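Local coordinates for EST1E (PDB 2WTM), which hydrolyses ester bonds as a promiscuous feruloyl esterase of the alpha/beta-hydrolase class, probably releasing ferulic acid from plant cell-wall material in the rumen, at residues A[18-23]-A[56-61]; A[107-112]-A[135-140]; A[127-132]-A[243-248]. One frame throughout, in Å; residues are numbered along the deposited sequence. Where two conformers were deposited one is given.

Contact 1 of 3, residues A[18-23]-A[56-61]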
# COMPACT_ATOMS: atom_id res chain seq x y z
N ASP A 18 -9.74 -5.09 -25.47
CA ASP A 18 -9.66 -5.65 -26.83
C ASP A 18 -10.10 -7.07 -26.80
O ASP A 18 -9.65 -7.88 -25.98
CB ASP A 18 -8.27 -5.58 -27.39
CG ASP A 18 -7.86 -4.17 -27.73
OD1 ASP A 18 -8.15 -3.68 -28.87
OD2 ASP A 18 -7.28 -3.53 -26.84
N MET A 19 -11.02 -7.40 -27.72
CA MET A 19 -11.61 -8.72 -27.77
C MET A 19 -10.97 -9.57 -28.87
O MET A 19 -10.41 -9.03 -29.80
CB MET A 19 -13.10 -8.63 -28.07
CG MET A 19 -13.91 -7.87 -26.99
SD MET A 19 -13.95 -8.62 -25.35
CE MET A 19 -14.62 -10.18 -25.55
N PRO A 20 -11.04 -10.89 -28.72
CA PRO A 20 -10.58 -11.73 -29.85
C PRO A 20 -11.48 -11.44 -31.04
O PRO A 20 -12.61 -11.02 -30.85
CB PRO A 20 -10.75 -13.14 -29.34
CG PRO A 20 -10.77 -13.05 -27.91
CD PRO A 20 -11.41 -11.71 -27.59
N LYS A 21 -10.89 -11.59 -32.23
CA LYS A 21 -11.48 -11.20 -33.54
C LYS A 21 -12.92 -11.56 -33.66
O LYS A 21 -13.76 -10.77 -34.17
CB LYS A 21 -10.71 -11.92 -34.66
N ASN A 22 -13.21 -12.78 -33.26
CA ASN A 22 -14.48 -13.39 -33.53
C ASN A 22 -15.59 -12.89 -32.62
O ASN A 22 -16.72 -13.28 -32.80
CB ASN A 22 -14.39 -14.92 -33.42
CG ASN A 22 -13.67 -15.38 -32.17
OD1 ASN A 22 -12.41 -14.99 -32.05
ND2 ASN A 22 -14.24 -16.06 -31.31
N ASN A 23 -15.25 -12.04 -31.63
CA ASN A 23 -16.22 -11.55 -30.65
C ASN A 23 -16.94 -12.73 -30.00
O ASN A 23 -18.14 -12.91 -30.23
CB ASN A 23 -17.23 -10.60 -31.35
N GLY A 56 -7.31 -15.96 -28.69
CA GLY A 56 -8.62 -16.02 -28.08
C GLY A 56 -8.78 -15.47 -26.68
O GLY A 56 -9.72 -15.80 -25.99
N VAL A 57 -7.84 -14.64 -26.31
CA VAL A 57 -7.82 -14.00 -24.95
C VAL A 57 -8.08 -12.53 -25.12
O VAL A 57 -7.33 -11.80 -25.76
CB VAL A 57 -6.45 -14.35 -24.22
CG1 VAL A 57 -6.33 -13.65 -22.84
CG2 VAL A 57 -6.31 -15.83 -24.01
N ALA A 58 -9.16 -12.09 -24.48
CA ALA A 58 -9.43 -10.64 -24.42
C ALA A 58 -8.35 -10.03 -23.52
O ALA A 58 -7.74 -10.69 -22.70
CB ALA A 58 -10.74 -10.42 -23.85
N THR A 59 -8.13 -8.73 -23.70
CA THR A 59 -7.10 -8.04 -22.93
C THR A 59 -7.66 -6.76 -22.38
O THR A 59 -8.48 -6.07 -23.02
CB THR A 59 -5.86 -7.76 -23.78
OG1 THR A 59 -6.23 -7.04 -24.99
CG2 THR A 59 -5.14 -9.09 -24.09
N LEU A 60 -7.16 -6.39 -21.19
CA LEU A 60 -7.54 -5.13 -20.58
C LEU A 60 -6.23 -4.50 -20.20
O LEU A 60 -5.60 -4.88 -19.19
CB LEU A 60 -8.50 -5.30 -19.40
CG LEU A 60 -9.11 -4.10 -18.66
CD1 LEU A 60 -9.91 -3.24 -19.67
CD2 LEU A 60 -9.97 -4.60 -17.58
N ARG A 61 -5.78 -3.57 -21.04
CA ARG A 61 -4.63 -2.77 -20.78
C ARG A 61 -5.05 -1.58 -19.94
O ARG A 61 -5.96 -0.84 -20.33
CB ARG A 61 -3.95 -2.29 -22.08
CG ARG A 61 -3.33 -3.37 -22.98
CD ARG A 61 -2.95 -2.81 -24.31
NE ARG A 61 -4.14 -2.49 -25.10
CZ ARG A 61 -4.16 -1.58 -26.06
NH1 ARG A 61 -3.10 -0.86 -26.27
NH2 ARG A 61 -5.23 -1.41 -26.84
O HOH W 1 -6.37 -4.36 -24.61
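Asp18 closes strand 11-18 with a hydrogen-bonded antiparallel pair to Thr59. Asp18 N donates to Thr59 O at 2.9 Å, Asp18 O accepts from Thr59 N at the same length, and both donors lie in the plane of the carbonyl they meet. Its side chain, CG anti to the carbonyl carbon (chi1 -71°), rises on the same face of the sheet as Thr59, beside helix 43-54. There Asp18 OD2 turns its syn lone pair to Arg61 NH2, 2.9 Å away and near the guanidinium plane, in a salt bridge whose two planar groups cross obliquely, 41° apart. A water completes the join: it donates to Asp18 OD2 at 2.5 Å, accepts from Arg61 NE, and is bonded to Thr59 OG1, which is also hydrogen-bonded to Asn53 ND2. With NH1 held by Ser40 O, the guanidinium is gripped at all three nitrogens, which should fix its rotation and favour a charged carboxylate. Met19 starts out away from 56-61, and its chain, bent at chi2 and chi3, brings SD to 4.0 Å from Ala58 CB. Pro20 then lays its ring over the turn before strand 58-62, CG 3.4 Å from Gly56 C and CD against Ala58. Gly56, with positive phi, is the C-prime residue of the Schellman motif ending helix 43-54, so the proline packs on a helix terminus. Beyond it a type I turn, Pro20 to Asn23, leads the chain away. The arrangement is an antiparallel strand end tied to the start of a parallel strand, as in the N-terminal part of the alpha/beta-hydrolase sheet.

Contact 2 of 3, residues A[107-112]-A[135-140]. With PO4 (phosphate ion), chain E.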
# COMPACT_ATOMS: atom_id res chain seq x y z
N HIS A 107 4.95 -5.37 -17.61
CA HIS A 107 6.36 -5.13 -17.89
C HIS A 107 7.03 -4.27 -16.83
O HIS A 107 6.52 -3.20 -16.45
CB HIS A 107 6.45 -4.50 -19.28
CG HIS A 107 7.86 -4.28 -19.75
ND1 HIS A 107 8.48 -3.05 -19.70
CD2 HIS A 107 8.77 -5.16 -20.20
CE1 HIS A 107 9.72 -3.19 -20.15
NE2 HIS A 107 9.92 -4.45 -20.46
N SER A 108 8.22 -4.74 -16.39
CA SER A 108 9.13 -3.98 -15.55
C SER A 108 8.45 -3.57 -14.22
O SER A 108 8.09 -4.45 -13.50
CB SER A 108 9.79 -2.82 -16.31
OG SER A 108 10.91 -2.35 -15.55
N GLN A 109 8.27 -2.29 -13.92
CA GLN A 109 7.45 -1.96 -12.73
C GLN A 109 6.07 -2.56 -12.77
O GLN A 109 5.51 -2.96 -11.76
CB GLN A 109 7.35 -0.47 -12.46
CG GLN A 109 6.56 -0.14 -11.21
CD GLN A 109 6.72 1.36 -10.87
OE1 GLN A 109 7.83 1.69 -10.35
NE2 GLN A 109 5.74 2.18 -11.01
N GLY A 110 5.48 -2.73 -13.96
CA GLY A 110 4.22 -3.43 -14.12
C GLY A 110 4.30 -4.92 -13.87
O GLY A 110 3.36 -5.53 -13.43
N GLY A 111 5.49 -5.47 -14.12
CA GLY A 111 5.78 -6.89 -13.92
C GLY A 111 5.89 -7.15 -12.44
O GLY A 111 5.25 -8.09 -11.93
N LEU A 112 6.64 -6.29 -11.73
CA LEU A 112 6.60 -6.31 -10.27
C LEU A 112 5.17 -6.19 -9.73
O LEU A 112 4.70 -6.99 -8.91
CB LEU A 112 7.46 -5.22 -9.69
CG LEU A 112 7.34 -5.02 -8.14
CD1 LEU A 112 7.69 -6.24 -7.30
CD2 LEU A 112 8.11 -3.73 -7.77
N ALA A 135 11.55 -6.54 -10.09
CA ALA A 135 11.21 -7.13 -8.80
C ALA A 135 12.19 -6.76 -7.69
O ALA A 135 11.89 -6.98 -6.50
CB ALA A 135 11.17 -8.61 -8.93
N MET A 136 13.34 -6.21 -8.05
CA MET A 136 14.32 -5.76 -7.01
C MET A 136 14.04 -4.33 -6.53
O MET A 136 14.75 -3.85 -5.62
CB MET A 136 15.78 -5.88 -7.51
CG MET A 136 16.20 -7.25 -7.96
SD MET A 136 16.13 -8.36 -6.59
CE MET A 136 17.35 -7.59 -5.54
N ILE A 137 13.04 -3.61 -7.07
CA ILE A 137 12.85 -2.21 -6.63
C ILE A 137 12.80 -2.11 -5.09
O ILE A 137 13.43 -1.24 -4.54
CB ILE A 137 11.66 -1.53 -7.35
CG1 ILE A 137 12.14 -1.08 -8.74
CG2 ILE A 137 11.14 -0.37 -6.51
CD1 ILE A 137 11.06 -0.55 -9.60
N PRO A 138 11.98 -2.95 -4.41
CA PRO A 138 11.90 -2.76 -2.90
C PRO A 138 13.20 -3.03 -2.21
O PRO A 138 13.57 -2.19 -1.34
CB PRO A 138 10.74 -3.67 -2.47
CG PRO A 138 9.91 -3.77 -3.81
CD PRO A 138 10.93 -3.86 -4.91
N GLU A 139 13.88 -4.09 -2.57
CA GLU A 139 15.15 -4.44 -1.85
C GLU A 139 16.17 -3.31 -2.11
O GLU A 139 16.82 -2.77 -1.20
CB GLU A 139 15.67 -5.80 -2.24
CG GLU A 139 17.07 -6.03 -1.75
CD GLU A 139 17.64 -7.42 -2.04
OE1 GLU A 139 16.96 -8.36 -2.51
OE2 GLU A 139 18.86 -7.54 -1.82
N ILE A 140 16.25 -2.87 -3.36
CA ILE A 140 17.23 -1.87 -3.73
C ILE A 140 16.89 -0.53 -3.12
O ILE A 140 17.77 0.17 -2.68
CB ILE A 140 17.44 -1.85 -5.23
CG1 ILE A 140 17.99 -3.18 -5.75
CG2 ILE A 140 18.28 -0.70 -5.70
CD1 ILE A 140 19.21 -3.66 -5.02
P PO4 E . 10.14 0.63 -16.42
O1 PO4 E . 9.44 0.54 -17.77
O2 PO4 E . 10.53 2.09 -16.40
O3 PO4 E . 11.46 -0.13 -16.46
O4 PO4 E . 9.30 0.14 -15.20
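Leu112 pushes its two methyl groups against the turn that starts helix 137-143, with CD1 over the backbone of Ala135 and CD2 against Ile137 and Pro138. CG stands anti to the backbone N (chi1 172°), which carries the branch outward from helix 109-120. Leu112 CD1 comes to 3.9 Å from Ala135 CA, while Leu112 CD2 meets Pro138 CD tip to tip at 4.0 Å and crosses Ile137 obliquely, nearest its CB. One turn earlier, Gln109 stretches out, CG anti to the backbone N, and the Ile137 side chain runs across it at about a right angle, CD1 4.0 Å from Gln109 OE1. That amide is buried, with both ends bonded, OE1 to Tyr172 OH and NE2 to His77 NE2, so the isoleucine methyl merely packs beside a group already fixed in rotation. No hydrogen bond joins the two segments.

The polar interactions gather at the start of helix 109-120. Ser108 has positive phi (59°), the strained turn expected of a nucleophile elbow, and Gly110 and Gly111 follow where a CB would be crowded by the carbonyls of His107 and Ser108. A phosphate, probably from the crystallisation liquor, sits over this turn: Ser108 OG donates to O3 in a very short 2.5 Å bond, and Gln109 N to O4 at 2.9 Å. His228 NE2 and Phe36 N also bind the ion, an arrangement consistent with Ser108 as nucleophile, His228 as its base and the two amides as the oxyanion hole. Behind Leu112 lie Leu79 of helix 79-93 and Val181 of helix 181-187, which also touches Pro138, while Ala135 rests on Phe211 of helix 205-214. The elbow itself follows strand 99-107, and strand 125-131 lies beside it, Ser108 being hydrogen-bonded through its backbone to Leu131.

Contact 3 of 3, residues A[127-132]-A[243-248]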
# COMPACT_ATOMS: atom_id res chain seq x y z
N ALA A 127 -3.03 -17.56 -14.13
CA ALA A 127 -1.61 -17.59 -14.40
C ALA A 127 -1.06 -16.16 -14.52
O ALA A 127 -1.88 -15.23 -14.66
CB ALA A 127 -1.30 -18.39 -15.70
N LEU A 128 0.25 -16.02 -14.54
CA LEU A 128 0.93 -14.73 -14.32
C LEU A 128 2.11 -14.66 -15.25
O LEU A 128 2.91 -15.60 -15.35
CB LEU A 128 1.40 -14.69 -12.86
CG LEU A 128 2.29 -13.52 -12.54
CD1 LEU A 128 1.59 -12.21 -12.61
CD2 LEU A 128 2.81 -13.76 -11.16
N ILE A 129 2.25 -13.52 -15.90
CA ILE A 129 3.35 -13.24 -16.83
C ILE A 129 4.12 -11.95 -16.53
O ILE A 129 3.80 -10.91 -17.07
CB ILE A 129 2.84 -13.20 -18.28
CG1 ILE A 129 2.02 -14.47 -18.55
CG2 ILE A 129 4.05 -13.15 -19.21
CD1 ILE A 129 1.37 -14.47 -19.90
N PRO A 130 5.15 -12.04 -15.68
CA PRO A 130 5.98 -10.85 -15.47
C PRO A 130 7.03 -10.75 -16.56
O PRO A 130 7.92 -11.58 -16.64
CB PRO A 130 6.57 -11.10 -14.07
CG PRO A 130 5.79 -12.22 -13.52
CD PRO A 130 5.50 -13.07 -14.72
N LEU A 131 6.99 -9.66 -17.31
CA LEU A 131 7.91 -9.38 -18.41
C LEU A 131 9.04 -8.45 -17.90
O LEU A 131 8.72 -7.35 -17.47
CB LEU A 131 7.14 -8.77 -19.57
CG LEU A 131 6.03 -9.59 -20.15
CD1 LEU A 131 5.11 -8.79 -21.08
CD2 LEU A 131 6.51 -10.88 -20.80
N SER A 132 10.30 -8.97 -17.81
CA SER A 132 11.43 -8.22 -17.26
C SER A 132 11.03 -7.46 -16.01
O SER A 132 11.21 -6.23 -15.91
CB SER A 132 11.95 -7.27 -18.36
OG SER A 132 12.30 -8.07 -19.54
N GLU A 243 2.93 -19.50 -26.48
CA GLU A 243 3.00 -20.94 -26.17
C GLU A 243 2.55 -21.27 -24.73
O GLU A 243 1.77 -22.14 -24.44
CB GLU A 243 4.42 -21.45 -26.37
CG GLU A 243 4.78 -21.60 -27.90
CD GLU A 243 6.24 -22.01 -28.21
OE1 GLU A 243 6.94 -22.60 -27.30
OE2 GLU A 243 6.67 -21.72 -29.38
N PHE A 244 2.97 -20.25 -23.79
CA PHE A 244 2.59 -20.48 -22.42
C PHE A 244 1.10 -20.36 -22.21
O PHE A 244 0.50 -21.15 -21.47
CB PHE A 244 3.40 -19.48 -21.53
CG PHE A 244 2.95 -19.41 -20.10
CD1 PHE A 244 3.37 -20.33 -19.19
CD2 PHE A 244 2.12 -18.40 -19.68
CE1 PHE A 244 2.98 -20.22 -17.84
CE2 PHE A 244 1.68 -18.31 -18.35
CZ PHE A 244 2.16 -19.23 -17.45
N MET A 245 0.53 -19.35 -22.85
CA MET A 245 -0.90 -19.06 -22.72
C MET A 245 -1.77 -20.10 -23.42
O MET A 245 -2.78 -20.50 -22.87
CB MET A 245 -1.21 -17.60 -23.13
CG MET A 245 -0.87 -16.56 -22.00
SD MET A 245 -1.76 -16.86 -20.46
CE MET A 245 -3.43 -16.51 -20.95
N LEU A 246 -1.30 -20.58 -24.56
CA LEU A 246 -2.02 -21.72 -25.20
C LEU A 246 -2.06 -22.90 -24.28
O LEU A 246 -3.12 -23.56 -24.19
CB LEU A 246 -1.38 -22.10 -26.53
CG LEU A 246 -1.74 -21.21 -27.65
CD1 LEU A 246 -0.89 -21.53 -28.85
CD2 LEU A 246 -3.20 -21.25 -27.98
N GLU A 247 -0.96 -23.20 -23.57
CA GLU A 247 -0.96 -24.26 -22.57
C GLU A 247 -1.97 -24.00 -21.44
O GLU A 247 -2.59 -24.93 -20.96
CB GLU A 247 0.43 -24.50 -21.98
CG GLU A 247 0.52 -25.49 -20.80
CD GLU A 247 1.95 -25.89 -20.44
OE1 GLU A 247 2.88 -25.64 -21.23
OE2 GLU A 247 2.15 -26.51 -19.36
N GLN A 248 -2.13 -22.74 -20.99
CA GLN A 248 -3.04 -22.49 -19.92
C GLN A 248 -4.49 -22.57 -20.30
O GLN A 248 -5.33 -22.97 -19.50
CB GLN A 248 -2.79 -21.10 -19.24
CG GLN A 248 -1.41 -20.81 -18.76
CD GLN A 248 -0.81 -21.94 -18.01
OE1 GLN A 248 -1.40 -22.42 -17.08
NE2 GLN A 248 0.41 -22.36 -18.41
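Ile129 and Phe244 form the close-packed centre of this contact, meeting tip to tip with Ile129 CG1 3.9 Å from Phe244 CE2. The isoleucine holds CG1 anti to its carbonyl carbon (chi1 -51°), and its chain continues to CD1, which lies 3.7 Å from Met245 CG. Met245 crosses it obliquely, bent at chi2 and chi3 so that SD too approaches that methyl. Phe244, its CG anti to the backbone N, reaches toward the strand, with CZ 4.0 Å from Ala127 CB. Strand residues 127-131 and helix residues 243-248 run nearly antiparallel, their axes 10.3 Å apart at closest approach and at an angle of 173°, as when a helix covers one face of the central sheet of an alpha/beta hydrolase; Leu128 points to the other face, toward helix 109-120. Gln248 contributes little, bringing only CG to Ala127 CB; it then bends back until NE2 lies 3.4 Å above the Phe244 ring, offset toward its rim, and donates to Phe244 O from above the carbonyl plane, at 3.3 Å. That oxygen also accepts from Gln248 N. Glu243, Leu246 and Glu247, on the loose outer side, are solvent-exposed and do not touch the strand.

Overall arrangement
All three contacts are built on or beside the central mixed sheet. Contact 1 closes first along the chain, near the antiparallel N-terminal strands; contacts 2 and 3 follow with their segments alternating, 107-112, 127-132, 135-140, then 243-248. The centres of contacts 1 and 2 lie about 27 Å apart, on opposite sides of the chain's centre. Contact 3 touches both: Met245 CE packs on Val57 CG2, 4.3 Å away, and Leu131 O probably accepts a hydrogen bond from Ser108 N at 2.9 Å. Strand 125-131 thus runs from the packing under the C-terminal helix to the probable nucleophile elbow, joining the scaffold to the likely catalytic end.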